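Local coordinates for Lin1840 protein (Listeria innocua serovar 6a, PDB 4ZOC) that probably hydrolyses terminal non-reducing beta-D-glucosyl residues with release of beta-D-glucose, in the metabolism of beta-1,2-glucans, at residues 13-16 against 17-21; 585-589 against 590-594; 115-118 against 119-123; 276-280 against 281-285; 140-144 against 145-149. The protein carries 2 engineered substitutions. All blocks are in the same frame, centred on the assembly; numbering follows the deposited sequence.

How the contacts relate
The five contacts illustrate how short runs of chain are stabilised locally in a two-subunit family 3 glycoside hydrolase. Contacts 1, 3, 4 and 5 fall in the N-terminal TIM-barrel domain, contact 2 in the C-terminal one. Contact 1 caps the start of a helix and contact 3 lies within one; the other three shape loops. Contact 5 has its nearest atoms about 9 Å from contact 2 and about 10 Å from contact 4. Contacts 2, 4 and 5 meet the second subunit, and the side chains of H586, N279 and W147 come within about 10, 10 and 11 Å of a bound glucose. Contacts 1 and 2 are the farthest apart, their centres 59 Å from each other.

Contact 1: 13-16 against 17-21; sequences MTLD and EKIAQ
T14 and E17 make a textbook capping box: each side chain reaches the backbone N of the other at the start of helix 15-21. Among the polar contacts, T14 OG1 accepts from E17 N at 3.0 Å, which places T14 at the N-cap. A chi1 of 63° holds that hydroxyl between the threonine's own N and carbonyl carbon, turned to the first helical turn. The return bond, from T14 N to E17 OE1, measures 2.9 Å and meets the oxygen on its anti side, 30° out of the carboxylate plane. R81 forms a salt bridge to the same oxygen. Beyond the cap, K18 N, I19 N and A20 N bond to T14 O, L15 O and D16 O in regular helical steps. Water 1 joins M13 O to K18 NZ, the latter at 2.9 Å, and the ammonium group also forms salt bridges with D326 and E322.

The apolar contacts are fewer. M13 CB packs on K18 CG at 3.6 Å, and a bend at chi3 (83°) swings M13 CE to within 4.1 Å of Q21 CB. L15 CG meets I19 CD1 at 3.9 Å, and both side chains also touch K312 of helix 306-316.

Chemically, the box gives two backbone N-H groups acceptors at the helix start, while R81 and the helix N-terminus would probably favour a charged E17.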
# COMPACT_ATOMS: atom_id res chain seq x y z
N MET A 13 7.91 34.94 -33.98
CA MET A 13 6.57 34.64 -33.51
C MET A 13 6.02 35.69 -32.56
O MET A 13 6.72 36.21 -31.72
CB MET A 13 6.53 33.22 -32.86
CG MET A 13 6.82 32.07 -33.83
SD MET A 13 7.18 30.54 -32.95
CE MET A 13 5.54 29.96 -32.61
N THR A 14 4.75 35.99 -32.68
CA THR A 14 4.07 36.82 -31.76
C THR A 14 3.87 36.05 -30.44
O THR A 14 4.01 34.81 -30.37
CB THR A 14 2.66 37.25 -32.23
OG1 THR A 14 1.79 36.11 -32.39
CG2 THR A 14 2.74 38.09 -33.55
N LEU A 15 3.54 36.79 -29.39
CA LEU A 15 3.25 36.14 -28.10
C LEU A 15 2.12 35.13 -28.33
O LEU A 15 2.22 34.01 -27.86
CB LEU A 15 2.86 37.14 -27.00
CG LEU A 15 2.59 36.59 -25.57
CD1 LEU A 15 3.82 35.88 -25.07
CD2 LEU A 15 2.16 37.70 -24.62
N ASP A 16 1.05 35.53 -29.01
CA ASP A 16 -0.09 34.64 -29.14
C ASP A 16 0.27 33.40 -29.96
O ASP A 16 -0.23 32.28 -29.68
CB ASP A 16 -1.29 35.35 -29.76
CG ASP A 16 -2.11 36.14 -28.78
OD1 ASP A 16 -1.85 36.15 -27.56
OD2 ASP A 16 -3.10 36.77 -29.25
N GLU A 17 1.16 33.57 -30.95
CA GLU A 17 1.61 32.40 -31.74
C GLU A 17 2.42 31.43 -30.84
O GLU A 17 2.29 30.20 -30.92
CB GLU A 17 2.50 32.81 -32.92
CG GLU A 17 1.69 33.29 -34.12
CD GLU A 17 2.49 34.02 -35.15
OE1 GLU A 17 3.62 34.49 -34.87
OE2 GLU A 17 1.91 34.13 -36.26
N LYS A 18 3.29 32.00 -30.03
CA LYS A 18 4.12 31.18 -29.12
C LYS A 18 3.24 30.44 -28.14
O LYS A 18 3.46 29.23 -27.93
CB LYS A 18 5.17 32.01 -28.38
CG LYS A 18 6.19 32.54 -29.32
CD LYS A 18 7.37 33.21 -28.67
CE LYS A 18 7.01 34.53 -28.03
NZ LYS A 18 8.26 35.17 -27.59
N ILE A 19 2.25 31.11 -27.58
CA ILE A 19 1.34 30.48 -26.62
C ILE A 19 0.61 29.26 -27.27
O ILE A 19 0.60 28.16 -26.71
CB ILE A 19 0.31 31.51 -26.06
CG1 ILE A 19 0.98 32.62 -25.16
CG2 ILE A 19 -0.87 30.79 -25.35
CD1 ILE A 19 0.02 33.74 -24.78
N ALA A 20 0.03 29.43 -28.46
CA ALA A 20 -0.70 28.35 -29.10
C ALA A 20 0.17 27.20 -29.53
O ALA A 20 -0.33 26.04 -29.62
CB ALA A 20 -1.50 28.91 -30.29
N GLN A 21 1.46 27.47 -29.80
CA GLN A 21 2.41 26.42 -30.15
C GLN A 21 2.42 25.37 -29.02
O GLN A 21 2.75 24.24 -29.27
CB GLN A 21 3.86 27.00 -30.39
CG GLN A 21 4.87 26.01 -30.94
CD GLN A 21 4.55 25.37 -32.26
OE1 GLN A 21 5.07 24.29 -32.55
NE2 GLN A 21 3.82 26.07 -33.12
O HOH W 1 9.16 36.09 -30.17

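Contact 2: 585-589 against 590-594; sequences SHYLD and IPNEP
The irregular loop between helix 532-541 and strand 607-611 folds back on itself where Y587 meets I590 and S585 meets N592. The side chains of Y587 and I590 extend together. I590 CD1 sits over one face of the tyrosine ring in a CH-pi contact, 4.1 Å from the centroid. I590 CG1 follows, 3.6 Å from Y587 CD2; a chi1 of 59° sets this branch between its own backbone N and carbonyl carbon, facing the ring.

This loop lies in the C-terminal family 3 domain and forms part of the subunit interface. Y587 OH bonds to A201 O of the second subunit, and the D589 carboxylate receives A478 N and T479 N of that subunit.

Farther along the loop, the amide of N592 works with both its atoms. ND2 donates to S585 O at 2.9 Å along an almost straight path of 177°. The serine oxygen lies in the amide plane, whereas the donor stands 37° out of the carbonyl plane of S585. N592 OD1 lies 3.2 Å from H586 CA and, on the polar side of its environment, 2.6 Å from water 2. This water also bridges to I590 O. Y587 N donates to water 2 at 2.9 Å, and the water thereby links the two limbs of the loop.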
# COMPACT_ATOMS: atom_id res chain seq x y z
N SER A 585 7.25 -12.99 10.50
CA SER A 585 6.47 -12.33 9.47
C SER A 585 5.70 -13.35 8.61
O SER A 585 6.29 -14.08 7.85
CB SER A 585 7.44 -11.56 8.59
OG SER A 585 6.72 -10.78 7.61
N HIS A 586 4.38 -13.44 8.81
CA HIS A 586 3.57 -14.33 8.10
C HIS A 586 2.13 -13.90 8.18
O HIS A 586 1.79 -13.03 8.99
CB HIS A 586 3.70 -15.78 8.64
CG HIS A 586 2.96 -16.05 9.93
ND1 HIS A 586 3.30 -15.42 11.11
CD2 HIS A 586 1.93 -16.89 10.23
CE1 HIS A 586 2.50 -15.86 12.08
NE2 HIS A 586 1.67 -16.75 11.58
N TYR A 587 1.30 -14.51 7.35
CA TYR A 587 -0.13 -14.39 7.48
C TYR A 587 -0.73 -15.65 8.16
O TYR A 587 -0.32 -16.77 7.93
CB TYR A 587 -0.83 -14.29 6.14
CG TYR A 587 -0.57 -13.01 5.34
CD1 TYR A 587 -1.26 -11.82 5.63
CD2 TYR A 587 0.38 -13.02 4.32
CE1 TYR A 587 -1.00 -10.67 4.88
CE2 TYR A 587 0.66 -11.89 3.59
CZ TYR A 587 -0.07 -10.72 3.86
OH TYR A 587 0.21 -9.61 3.10
N LEU A 588 -1.81 -15.45 8.87
CA LEU A 588 -2.53 -16.61 9.45
C LEU A 588 -3.25 -17.49 8.40
O LEU A 588 -3.42 -18.69 8.63
CB LEU A 588 -3.49 -16.15 10.50
CG LEU A 588 -3.00 -15.38 11.70
CD1 LEU A 588 -4.22 -15.03 12.55
CD2 LEU A 588 -1.95 -16.16 12.47
N ASP A 589 -3.64 -16.90 7.25
CA ASP A 589 -4.57 -17.50 6.36
C ASP A 589 -3.99 -17.86 4.98
O ASP A 589 -4.59 -18.62 4.30
CB ASP A 589 -5.84 -16.65 6.22
CG ASP A 589 -5.60 -15.18 5.77
OD1 ASP A 589 -4.49 -14.64 5.90
OD2 ASP A 589 -6.56 -14.57 5.26
N ILE A 590 -2.77 -17.41 4.66
CA ILE A 590 -2.15 -17.70 3.34
C ILE A 590 -0.64 -17.78 3.49
O ILE A 590 -0.08 -17.27 4.48
CB ILE A 590 -2.45 -16.62 2.30
CG1 ILE A 590 -1.95 -15.25 2.76
CG2 ILE A 590 -3.93 -16.59 1.92
CD1 ILE A 590 -1.85 -14.21 1.59
N PRO A 591 0.02 -18.42 2.55
CA PRO A 591 1.49 -18.29 2.45
C PRO A 591 2.00 -16.91 2.16
O PRO A 591 1.30 -16.05 1.58
CB PRO A 591 1.83 -19.23 1.30
CG PRO A 591 0.65 -20.13 1.19
CD PRO A 591 -0.48 -19.20 1.42
N ASN A 592 3.25 -16.69 2.56
CA ASN A 592 3.99 -15.48 2.21
C ASN A 592 4.30 -15.44 0.75
O ASN A 592 4.37 -14.35 0.12
CB ASN A 592 5.32 -15.38 2.97
CG ASN A 592 5.16 -14.99 4.45
OD1 ASN A 592 4.13 -15.15 5.06
ND2 ASN A 592 6.27 -14.56 5.04
N GLU A 593 4.55 -16.59 0.18
CA GLU A 593 4.93 -16.63 -1.23
C GLU A 593 3.74 -16.33 -2.09
O GLU A 593 2.64 -16.72 -1.76
CB GLU A 593 5.39 -18.04 -1.60
CG GLU A 593 6.70 -18.39 -0.93
CD GLU A 593 6.55 -18.92 0.52
OE1 GLU A 593 5.43 -19.11 1.05
OE2 GLU A 593 7.61 -19.07 1.13
N PRO A 594 3.95 -15.64 -3.24
CA PRO A 594 2.89 -15.52 -4.22
C PRO A 594 2.55 -16.92 -4.78
O PRO A 594 3.34 -17.86 -4.61
CB PRO A 594 3.50 -14.61 -5.31
CG PRO A 594 4.96 -14.93 -5.22
CD PRO A 594 5.24 -15.17 -3.74
O HOH W 2 2.19 -16.74 5.69

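Contact 3: 115-118 against 119-123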
# COMPACT_ATOMS: atom_id res chain seq x y z
N VAL A 115 10.82 -7.27 -28.23
CA VAL A 115 10.30 -5.93 -27.96
C VAL A 115 10.78 -4.90 -28.99
O VAL A 115 9.99 -4.09 -29.45
CB VAL A 115 10.64 -5.56 -26.52
CG1 VAL A 115 10.31 -4.14 -26.26
CG2 VAL A 115 9.91 -6.59 -25.61
N ARG A 116 12.03 -4.96 -29.39
CA ARG A 116 12.48 -4.06 -30.44
C ARG A 116 11.73 -4.26 -31.78
O ARG A 116 11.35 -3.31 -32.45
CB ARG A 116 13.98 -4.24 -30.64
CG ARG A 116 14.63 -3.19 -31.58
CD ARG A 116 16.02 -3.64 -32.09
NE ARG A 116 15.86 -4.74 -33.03
CZ ARG A 116 15.43 -4.63 -34.26
NH1 ARG A 116 15.17 -3.42 -34.80
NH2 ARG A 116 15.26 -5.72 -35.01
N VAL A 117 11.55 -5.51 -32.18
CA VAL A 117 10.82 -5.80 -33.40
C VAL A 117 9.37 -5.31 -33.33
O VAL A 117 8.86 -4.74 -34.28
CB VAL A 117 10.85 -7.30 -33.74
CG1 VAL A 117 9.83 -7.66 -34.83
CG2 VAL A 117 12.27 -7.71 -34.15
N MET A 118 8.73 -5.54 -32.18
CA MET A 118 7.40 -5.02 -31.98
C MET A 118 7.41 -3.52 -32.26
O MET A 118 6.54 -3.00 -33.02
CB MET A 118 6.88 -5.31 -30.59
CG MET A 118 5.48 -4.75 -30.29
SD MET A 118 5.32 -3.01 -29.91
CE MET A 118 6.19 -2.81 -28.40
N ALA A 119 8.32 -2.77 -31.62
CA ALA A 119 8.31 -1.32 -31.80
C ALA A 119 8.67 -0.90 -33.23
O ALA A 119 8.11 0.07 -33.77
CB ALA A 119 9.24 -0.76 -30.80
N GLU A 120 9.61 -1.62 -33.87
CA GLU A 120 9.89 -1.36 -35.29
C GLU A 120 8.66 -1.52 -36.24
O GLU A 120 8.42 -0.64 -37.07
CB GLU A 120 11.09 -2.20 -35.75
CG GLU A 120 11.51 -1.91 -37.19
CD GLU A 120 12.79 -2.64 -37.44
OE1 GLU A 120 12.69 -3.77 -37.87
OE2 GLU A 120 13.89 -2.15 -37.12
N VAL A 121 7.92 -2.62 -36.09
CA VAL A 121 6.73 -2.81 -36.89
C VAL A 121 5.68 -1.72 -36.60
O VAL A 121 5.05 -1.19 -37.51
CB VAL A 121 6.15 -4.21 -36.73
CG1 VAL A 121 4.82 -4.34 -37.41
CG2 VAL A 121 7.10 -5.27 -37.23
N SER A 122 5.50 -1.40 -35.35
CA SER A 122 4.57 -0.39 -34.92
C SER A 122 4.89 0.91 -35.64
O SER A 122 3.99 1.57 -36.16
CB SER A 122 4.74 -0.19 -33.44
OG SER A 122 4.24 -1.33 -32.69
N ALA A 123 6.17 1.29 -35.62
CA ALA A 123 6.61 2.54 -36.27
C ALA A 123 6.48 2.49 -37.79
O ALA A 123 6.08 3.46 -38.38
CB ALA A 123 8.02 2.91 -35.89
O HOH W 3 14.59 -5.46 -37.80
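The backbone here is regular alpha-helix, with A119 N, E120 N, V121 N and S122 N bonded to V115 O, R116 O, V117 O and M118 O respectively. It belongs to helix 112-128, which lies in the TIM-barrel domain on the connection between the neighbouring parallel strands 87-90 and 133-134.

One helical turn separates R116 from E120, and the two side chains run side by side in an i to i+4 salt bridge. R116 NH1 donates to E120 OE2 at 2.9 Å. The oxygen lies at the edge of the guanidinium, in its plane, but the nitrogen comes from above the carboxylate plane, and the two flat groups are turned 68° apart. Water 3 closes a second link, accepting from R116 NH2 at 2.9 Å and donating to E120 OE1. E113 shares the arginine through a further salt bridge to NH2, so the guanidinium is held between acids on successive turns.

A second row is apolar: V117 CG1 faces V121 CG2 at 4.4 Å, and K366 of helix 361-374 packs on both valines. On the buried side M118 and S122 meet. With chi1 at -71°, S122 OG turns back along the helix to donate to M118 O at 2.9 Å, from 41° above the carbonyl plane. That oxygen thus takes both the hydroxyl and S122 N, while M118 SD lies 3.4 Å from S122 OG.

Contact 4: 276-280 against 281-285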
# COMPACT_ATOMS: atom_id res chain seq x y z
N GLU A 276 -6.03 19.70 -14.37
CA GLU A 276 -6.40 18.75 -13.28
C GLU A 276 -5.61 19.05 -12.03
O GLU A 276 -5.97 18.56 -10.96
CB GLU A 276 -6.30 17.31 -13.74
CG GLU A 276 -7.50 16.95 -14.65
CD GLU A 276 -7.36 15.68 -15.42
OE1 GLU A 276 -6.46 14.90 -15.08
OE2 GLU A 276 -8.26 15.50 -16.28
N VAL A 277 -4.56 19.86 -12.12
CA VAL A 277 -3.82 20.23 -10.89
C VAL A 277 -4.77 21.07 -10.00
O VAL A 277 -4.61 21.12 -8.73
CB VAL A 277 -2.44 20.88 -11.14
CG1 VAL A 277 -1.58 20.07 -12.05
CG2 VAL A 277 -2.52 22.29 -11.69
N ILE A 278 -5.75 21.72 -10.62
CA ILE A 278 -6.84 22.36 -9.86
C ILE A 278 -7.64 21.36 -8.97
O ILE A 278 -7.91 21.62 -7.79
CB ILE A 278 -7.78 23.17 -10.80
CG1 ILE A 278 -6.97 24.22 -11.58
CG2 ILE A 278 -8.83 23.86 -9.95
CD1 ILE A 278 -7.76 24.77 -12.76
N ASN A 279 -8.08 20.26 -9.57
CA ASN A 279 -8.79 19.26 -8.85
C ASN A 279 -8.00 18.68 -7.67
O ASN A 279 -8.57 18.38 -6.63
CB ASN A 279 -9.25 18.13 -9.75
CG ASN A 279 -10.29 18.57 -10.75
OD1 ASN A 279 -11.09 19.49 -10.49
ND2 ASN A 279 -10.40 17.81 -11.85
N HIS A 280 -6.69 18.46 -7.87
CA HIS A 280 -5.77 18.03 -6.84
C HIS A 280 -5.66 19.05 -5.71
O HIS A 280 -5.15 18.73 -4.61
CB HIS A 280 -4.35 17.86 -7.45
CG HIS A 280 -4.04 16.61 -8.20
ND1 HIS A 280 -3.84 15.40 -7.56
CD2 HIS A 280 -3.72 16.41 -9.51
CE1 HIS A 280 -3.44 14.51 -8.46
NE2 HIS A 280 -3.35 15.09 -9.65
N GLY A 281 -6.03 20.29 -5.93
CA GLY A 281 -5.97 21.31 -4.87
C GLY A 281 -4.63 21.96 -4.67
O GLY A 281 -4.29 22.39 -3.53
N THR A 282 -3.85 22.01 -5.77
CA THR A 282 -2.56 22.68 -5.73
C THR A 282 -2.51 23.89 -6.73
O THR A 282 -1.46 24.48 -6.94
CB THR A 282 -1.40 21.70 -5.98
OG1 THR A 282 -1.59 21.04 -7.26
CG2 THR A 282 -1.32 20.63 -4.85
N ALA A 283 -3.64 24.24 -7.32
CA ALA A 283 -3.75 25.49 -8.05
C ALA A 283 -5.20 25.91 -7.86
O ALA A 283 -6.11 25.10 -7.92
CB ALA A 283 -3.40 25.34 -9.51
N ARG A 284 -5.44 27.21 -7.69
CA ARG A 284 -6.82 27.67 -7.39
C ARG A 284 -7.69 27.79 -8.63
O ARG A 284 -8.89 27.69 -8.58
CB ARG A 284 -6.76 29.03 -6.58
CG ARG A 284 -8.12 29.56 -6.03
CD ARG A 284 -7.91 30.77 -5.07
NE ARG A 284 -9.09 31.01 -4.21
CZ ARG A 284 -9.12 31.61 -2.98
NH1 ARG A 284 -10.27 31.77 -2.32
NH2 ARG A 284 -8.03 32.09 -2.36
N ASN A 285 -7.08 27.97 -9.76
CA ASN A 285 -7.83 28.30 -11.00
C ASN A 285 -6.94 28.01 -12.20
O ASN A 285 -5.74 27.69 -12.03
CB ASN A 285 -8.28 29.77 -10.97
CG ASN A 285 -7.13 30.73 -10.66
OD1 ASN A 285 -6.01 30.57 -11.11
ND2 ASN A 285 -7.41 31.72 -9.84
O HOH W 4 -7.91 24.20 -5.81
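I278 and V277 both touch the returning chain, meeting at A283, across a turn whose bonds match a Schellman motif. In that pattern T282 N reaches back to V277 O at 3.2 Å, nearly along the C=O axis. Inside it G281 N bonds to I278 O, closing a type I beta turn from well above the carbonyl plane. G281 takes a positive phi of 84°, a conformation suited to glycine, and the chain reverses there.

I278 stretches alongside the returning chain. Its CD1 lies 3.4 Å from N285 C, and CG2 is 3.6 Å from A283 O. The backbone itself joins in: I278 CA points its hydrogen at A283 O, with 158° at the hydrogen. V277 CG2 meets A283 CB at 3.9 Å, and I278 CG1 comes to the same methyl. A289 of helix 286-295 also packs against V277. T282 OG1 adds a weak bond to V277 O.

N285 caps the helix that follows, through OD1 to E288 N. The turn also faces the partner: R284 forms a salt bridge with E718 of the second subunit, and H280 O accepts from S654 OG of that subunit. Between the two limbs water 4 donates to A283 O at 2.9 Å and to I278 O at 3.3 Å.

Contact 5: 140-144 against 145-149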
# COMPACT_ATOMS: atom_id res chain seq x y z
N ASP A 140 6.17 2.64 -16.00
CA ASP A 140 5.77 2.74 -14.59
C ASP A 140 5.94 1.35 -13.98
O ASP A 140 5.33 0.33 -14.44
CB ASP A 140 4.30 3.21 -14.49
CG ASP A 140 4.06 4.50 -15.27
OD1 ASP A 140 4.98 5.35 -15.39
OD2 ASP A 140 2.97 4.66 -15.81
N LEU A 141 6.74 1.28 -12.92
CA LEU A 141 6.90 0.06 -12.14
C LEU A 141 5.57 -0.26 -11.47
O LEU A 141 4.88 0.66 -10.97
CB LEU A 141 7.96 0.30 -11.05
CG LEU A 141 8.36 -0.89 -10.18
CD1 LEU A 141 9.21 -1.78 -11.03
CD2 LEU A 141 9.11 -0.40 -8.98
N VAL A 142 5.18 -1.53 -11.57
CA VAL A 142 3.93 -2.00 -11.02
C VAL A 142 4.14 -3.15 -10.02
O VAL A 142 4.87 -4.15 -10.29
CB VAL A 142 2.92 -2.38 -12.12
CG1 VAL A 142 2.49 -1.15 -12.87
CG2 VAL A 142 3.44 -3.46 -13.10
N ARG A 143 3.46 -3.01 -8.88
CA ARG A 143 3.41 -4.05 -7.85
C ARG A 143 1.95 -4.39 -7.45
O ARG A 143 1.77 -5.16 -6.50
CB ARG A 143 4.16 -3.60 -6.64
CG ARG A 143 5.64 -3.46 -6.84
CD ARG A 143 6.23 -2.78 -5.61
NE ARG A 143 7.70 -2.77 -5.70
CZ ARG A 143 8.51 -2.21 -4.81
NH1 ARG A 143 8.01 -1.62 -3.76
NH2 ARG A 143 9.83 -2.25 -4.98
N ASP A 144 0.95 -3.82 -8.14
CA ASP A 144 -0.44 -3.85 -7.69
C ASP A 144 -1.33 -4.16 -8.88
O ASP A 144 -1.73 -3.29 -9.65
CB ASP A 144 -0.82 -2.54 -6.98
CG ASP A 144 -2.19 -2.61 -6.33
OD1 ASP A 144 -3.00 -3.54 -6.68
OD2 ASP A 144 -2.46 -1.70 -5.50
N PRO A 145 -1.67 -5.44 -9.06
CA PRO A 145 -2.49 -5.82 -10.16
C PRO A 145 -3.96 -5.41 -10.11
O PRO A 145 -4.70 -5.68 -11.09
CB PRO A 145 -2.32 -7.33 -10.19
CG PRO A 145 -1.96 -7.73 -8.84
CD PRO A 145 -1.25 -6.56 -8.21
N ARG A 146 -4.41 -4.73 -9.04
CA ARG A 146 -5.78 -4.10 -9.07
C ARG A 146 -5.81 -3.04 -10.12
O ARG A 146 -6.84 -2.83 -10.80
CB ARG A 146 -6.12 -3.50 -7.71
CG ARG A 146 -6.39 -4.55 -6.69
CD ARG A 146 -6.49 -3.97 -5.30
NE ARG A 146 -5.22 -3.43 -4.83
CZ ARG A 146 -4.99 -3.05 -3.57
NH1 ARG A 146 -5.94 -3.08 -2.67
NH2 ARG A 146 -3.78 -2.61 -3.22
N TRP A 147 -4.69 -2.35 -10.32
CA TRP A 147 -4.59 -1.23 -11.28
C TRP A 147 -4.67 -1.77 -12.69
O TRP A 147 -3.83 -2.60 -13.13
CB TRP A 147 -3.20 -0.57 -11.11
CG TRP A 147 -3.02 0.76 -11.72
CD1 TRP A 147 -3.86 1.80 -11.63
CD2 TRP A 147 -1.90 1.23 -12.48
NE1 TRP A 147 -3.34 2.91 -12.22
CE2 TRP A 147 -2.13 2.62 -12.74
CE3 TRP A 147 -0.68 0.67 -12.85
CZ2 TRP A 147 -1.21 3.44 -13.43
CZ3 TRP A 147 0.21 1.44 -13.56
CH2 TRP A 147 -0.05 2.83 -13.85
N GLY A 148 -5.61 -1.24 -13.47
CA GLY A 148 -5.81 -1.71 -14.83
C GLY A 148 -4.68 -1.48 -15.78
O GLY A 148 -4.51 -2.21 -16.76
N ARG A 149 -3.88 -0.49 -15.47
CA ARG A 149 -2.73 -0.09 -16.34
C ARG A 149 -1.48 -0.97 -16.19
O ARG A 149 -0.54 -0.77 -16.92
CB ARG A 149 -2.40 1.39 -16.10
CG ARG A 149 -3.63 2.26 -16.29
CD ARG A 149 -3.29 3.76 -16.41
NE ARG A 149 -2.80 3.96 -17.76
CZ ARG A 149 -2.85 5.09 -18.46
NH1 ARG A 149 -3.34 6.22 -17.95
NH2 ARG A 149 -2.40 5.07 -19.71
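D144 and R146 clasp each other across the proline between them, on the loop that leaves barrel strand 133-134. D144, the residue most buried by this contact, holds its carboxylate towards R146 with CG anti to the backbone N (chi1 -172°). R146 grips it side-on with two nitrogens. NE donates to the syn lone pair of D144 OD1 at 2.9 Å, in the guanidinium plane, while NH2 meets OD2 at 2.8 Å from above the carboxylate plane. The two planes are turned 36° apart. OD1 also accepts from R146 N at 3.0 Å on its anti side, which makes an Asx turn.

P145 occupies the second position of a type I beta turn from D144 to W147, whose W147 N bonds to D144 O at 3.2 Å. P145 O accepts from R508 NE, in the C-terminal family 3 domain.

W147 comes next in buried surface and lies across V142 at about a right angle. V142 CG1 touches the indole edge at CZ3, 3.5 Å away, and D140 OD2 stands 4.0 Å from CH2 at the same edge; that oxygen bonds to H192 ND1, and D140 OD1 to Y223 OH. R149 CB packs over one ring face, offset toward the rim, and NE1 bonds to E204 OE2. R149 itself touches W409 of the glucose pocket.

With NE and NH2 on D144, R146 NH1 is turned to G559 O and I561 O of the second subunit. The acid thus fixes the arginine's rotation, and the paired charges would probably keep both residues ionised in this buried setting.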